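Local coordinates for protein putative Semialdehyde dehydrogenase (Oryza sativa, PDB 2CVO) that probably reduces N-acetyl-L-glutamyl 5-phosphate to the semialdehyde with NADPH, a step of arginine biosynthesis in the rice chloroplast, at residues N157-A162 / V344-L349. Sequence-based numbering, arbitrary orientation.
Sequences NEIRNA and VQNLNL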
ATOM      1  N   ASN A 157     -12.437 -29.208 -25.357  1.00 17.50           N
ATOM      2  CA  ASN A 157     -12.639 -30.581 -25.807  1.00 20.22           C
ATOM      3  C   ASN A 157     -11.430 -31.478 -25.542  1.00 18.75           C
ATOM      4  O   ASN A 157     -11.592 -32.627 -25.139  1.00 19.54           O
ATOM      5  CB  ASN A 157     -13.015 -30.622 -27.294  1.00 23.26           C
ATOM      6  CG  ASN A 157     -13.348 -32.030 -27.769  1.00 27.20           C
ATOM      7  OD1 ASN A 157     -12.461 -32.799 -28.156  1.00 28.62           O
ATOM      8  ND2 ASN A 157     -14.629 -32.383 -27.719  1.00 27.85           N
ATOM      9  N   GLU A 158     -10.222 -30.962 -25.760  1.00 18.40           N
ATOM     10  CA  GLU A 158      -9.013 -31.748 -25.510  1.00 19.80           C
ATOM     11  C   GLU A 158      -8.853 -32.022 -24.017  1.00 19.43           C
ATOM     12  O   GLU A 158      -8.674 -33.164 -23.590  1.00 19.30           O
ATOM     13  CB  GLU A 158      -7.766 -31.010 -26.003  1.00 22.24           C
ATOM     14  CG  GLU A 158      -7.348 -31.311 -27.432  1.00 29.63           C
ATOM     15  CD  GLU A 158      -8.056 -30.446 -28.453  1.00 33.65           C
ATOM     16  OE1 GLU A 158      -7.747 -30.586 -29.656  1.00 36.32           O
ATOM     17  OE2 GLU A 158      -8.916 -29.628 -28.056  1.00 36.54           O
ATOM     18  N   ILE A 159      -8.912 -30.954 -23.230  1.00 17.76           N
ATOM     19  CA  ILE A 159      -8.769 -31.034 -21.781  1.00 17.13           C
ATOM     20  C   ILE A 159      -9.708 -32.046 -21.138  1.00 16.30           C
ATOM     21  O   ILE A 159      -9.309 -32.803 -20.256  1.00 16.41           O
ATOM     22  CB  ILE A 159      -9.035 -29.657 -21.129  1.00 17.35           C
ATOM     23  CG1 ILE A 159      -8.013 -28.636 -21.639  1.00 17.13           C
ATOM     24  CG2 ILE A 159      -8.995 -29.777 -19.609  1.00 15.62           C
ATOM     25  CD1 ILE A 159      -8.294 -27.212 -21.206  1.00 19.72           C
ATOM     26  N   ARG A 160     -10.957 -32.046 -21.585  1.00 17.76           N
ATOM     27  CA  ARG A 160     -11.985 -32.927 -21.044  1.00 19.62           C
ATOM     28  C   ARG A 160     -11.589 -34.404 -21.001  1.00 20.29           C
ATOM     29  O   ARG A 160     -11.885 -35.107 -20.031  1.00 21.91           O
ATOM     30  CB  ARG A 160     -13.267 -32.775 -21.864  1.00 19.89           C
ATOM     31  CG  ARG A 160     -14.513 -33.324 -21.197  1.00 22.59           C
ATOM     32  CD  ARG A 160     -15.642 -33.466 -22.206  1.00 23.14           C
ATOM     33  NE  ARG A 160     -15.981 -32.202 -22.856  1.00 21.00           N
ATOM     34  CZ  ARG A 160     -16.778 -31.277 -22.332  1.00 20.18           C
ATOM     35  NH1 ARG A 160     -17.327 -31.467 -21.141  1.00 19.53           N
ATOM     36  NH2 ARG A 160     -17.031 -30.163 -23.002  1.00 21.11           N
ATOM     37  N   ASN A 161     -10.915 -34.870 -22.047  1.00 19.05           N
ATOM     38  CA  ASN A 161     -10.514 -36.270 -22.140  1.00 20.23           C
ATOM     39  C   ASN A 161      -9.057 -36.510 -21.776  1.00 19.09           C
ATOM     40  O   ASN A 161      -8.577 -37.637 -21.840  1.00 19.12           O
ATOM     41  CB  ASN A 161     -10.762 -36.779 -23.563  1.00 22.91           C
ATOM     42  CG  ASN A 161     -12.179 -36.522 -24.033  1.00 23.35           C
ATOM     43  OD1 ASN A 161     -13.137 -37.031 -23.452  1.00 25.43           O
ATOM     44  ND2 ASN A 161     -12.318 -35.721 -25.083  1.00 26.32           N
ATOM     45  N   ALA A 162      -8.355 -35.451 -21.391  1.00 17.71           N
ATOM     46  CA  ALA A 162      -6.947 -35.570 -21.047  1.00 17.49           C
ATOM     47  C   ALA A 162      -6.706 -36.172 -19.668  1.00 17.99           C
ATOM     48  O   ALA A 162      -7.538 -36.063 -18.768  1.00 19.30           O
ATOM     49  CB  ALA A 162      -6.284 -34.209 -21.137  1.00 16.73           C
ATOM     50  N   VAL A 344      -8.482 -25.718 -11.084  1.00  7.98           N
ATOM     51  CA  VAL A 344      -9.710 -26.314 -10.564  1.00  8.01           C
ATOM     52  C   VAL A 344     -10.776 -26.373 -11.655  1.00  9.58           C
ATOM     53  O   VAL A 344     -11.549 -27.328 -11.733  1.00  9.27           O
ATOM     54  CB  VAL A 344     -10.270 -25.507  -9.365  1.00  6.86           C
ATOM     55  CG1 VAL A 344     -11.618 -26.084  -8.929  1.00  5.40           C
ATOM     56  CG2 VAL A 344      -9.290 -25.558  -8.202  1.00  5.19           C
ATOM     57  N   GLN A 345     -10.818 -25.341 -12.494  1.00 10.62           N
ATOM     58  CA  GLN A 345     -11.789 -25.293 -13.579  1.00 10.36           C
ATOM     59  C   GLN A 345     -11.532 -26.492 -14.489  1.00 10.17           C
ATOM     60  O   GLN A 345     -12.462 -27.141 -14.966  1.00  8.96           O
ATOM     61  CB  GLN A 345     -11.625 -23.999 -14.376  1.00 10.27           C
ATOM     62  CG  GLN A 345     -12.824 -23.626 -15.232  1.00  9.28           C
ATOM     63  CD  GLN A 345     -12.557 -22.394 -16.086  1.00 11.22           C
ATOM     64  OE1 GLN A 345     -11.756 -21.533 -15.717  1.00  9.63           O
ATOM     65  NE2 GLN A 345     -13.238 -22.300 -17.222  1.00  7.26           N
ATOM     66  N   ASN A 346     -10.257 -26.789 -14.713  1.00 10.41           N
ATOM     67  CA  ASN A 346      -9.884 -27.906 -15.567  1.00 11.20           C
ATOM     68  C   ASN A 346     -10.220 -29.261 -14.956  1.00 11.88           C
ATOM     69  O   ASN A 346     -10.705 -30.152 -15.656  1.00 13.25           O
ATOM     70  CB  ASN A 346      -8.394 -27.828 -15.913  1.00  9.58           C
ATOM     71  CG  ASN A 346      -8.082 -26.673 -16.839  1.00 10.57           C
ATOM     72  OD1 ASN A 346      -8.841 -26.389 -17.768  1.00 10.29           O
ATOM     73  ND2 ASN A 346      -6.960 -26.005 -16.601  1.00  8.06           N
ATOM     74  N   LEU A 347      -9.978 -29.422 -13.657  1.00 10.92           N
ATOM     75  CA  LEU A 347     -10.289 -30.688 -13.004  1.00 12.97           C
ATOM     76  C   LEU A 347     -11.795 -30.937 -13.002  1.00 12.37           C
ATOM     77  O   LEU A 347     -12.233 -32.080 -13.122  1.00 13.50           O
ATOM     78  CB  LEU A 347      -9.759 -30.722 -11.565  1.00 11.38           C
ATOM     79  CG  LEU A 347      -9.923 -32.092 -10.886  1.00 14.60           C
ATOM     80  CD1 LEU A 347      -9.268 -33.151 -11.757  1.00 11.02           C
ATOM     81  CD2 LEU A 347      -9.301 -32.096  -9.485  1.00 10.29           C
ATOM     82  N   ASN A 348     -12.590 -29.880 -12.855  1.00 11.33           N
ATOM     83  CA  ASN A 348     -14.040 -30.038 -12.875  1.00 12.65           C
ATOM     84  C   ASN A 348     -14.423 -30.653 -14.221  1.00 14.55           C
ATOM     85  O   ASN A 348     -15.146 -31.651 -14.289  1.00 13.75           O
ATOM     86  CB  ASN A 348     -14.751 -28.689 -12.725  1.00 13.65           C
ATOM     87  CG  ASN A 348     -14.752 -28.181 -11.295  1.00 14.30           C
ATOM     88  OD1 ASN A 348     -14.976 -28.943 -10.355  1.00 16.24           O
ATOM     89  ND2 ASN A 348     -14.524 -26.885 -11.124  1.00 12.42           N
ATOM     90  N   LEU A 349     -13.918 -30.045 -15.288  1.00 13.12           N
ATOM     91  CA  LEU A 349     -14.185 -30.504 -16.643  1.00 14.90           C
ATOM     92  C   LEU A 349     -13.755 -31.960 -16.837  1.00 15.18           C
ATOM     93  O   LEU A 349     -14.485 -32.765 -17.420  1.00 15.79           O
ATOM     94  CB  LEU A 349     -13.448 -29.604 -17.638  1.00 13.41           C
ATOM     95  CG  LEU A 349     -13.560 -29.953 -19.120  1.00 15.70           C
ATOM     96  CD1 LEU A 349     -15.020 -29.893 -19.553  1.00 13.81           C
ATOM     97  CD2 LEU A 349     -12.710 -28.977 -19.936  1.00 14.16           C
TER
HETATM   98  O   HOH W   1     -17.006 -32.385 -18.785  1.00  8.11           O
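Leu349 reaches from helix 336-351 to Ile159 and Arg160 on helix 152-161, in the Rossmann-like nucleotide-binding half of the subunit, where the chain's last helix returns to pack beside the parallel sheet. The short helical segments approach to 8.9 Å between axes and cross at 70°, and the 5.5 Å separation of Arg160 CA and Leu349 CA marks where the CA atoms come nearest. Leu349 holds its CG anti to the backbone N (chi1 178°), which carries the isobutyl fork across to the other helix, where its two methyls part. CD2 meets the branch methyl of Ile159, with 3.8 Å from Leu349 CD2 to Ile159 CG2, the two side chains lying roughly at right angles. CD1 instead sits over one face of the Arg160 guanidinium, displaced toward its rim, with Leu349 CD1 3.2 Å from Arg160 NH1; a bend at chi3 (-58°) turns that face against the methyl, while Arg160 CB and CG pack on the same leucine. Farther along, Ile159 crosses Asn346 at a slant, its CD1 lying 3.6 Å from Asn346 OD1. That amide oxygen is buried but accepts a hydrogen bond from Thr152 OG1, while ND2 is bonded to Gly150 O, so the amide is gripped at both ends beside the isoleucine. Ile159 also touches Val148 of strand 148-149. Any polar link between the segments runs through one water: its contact with Arg160 NH1, weak and short at 2.5 Å, is doubtful, whereas it donates to Leu349 O at 2.9 Å.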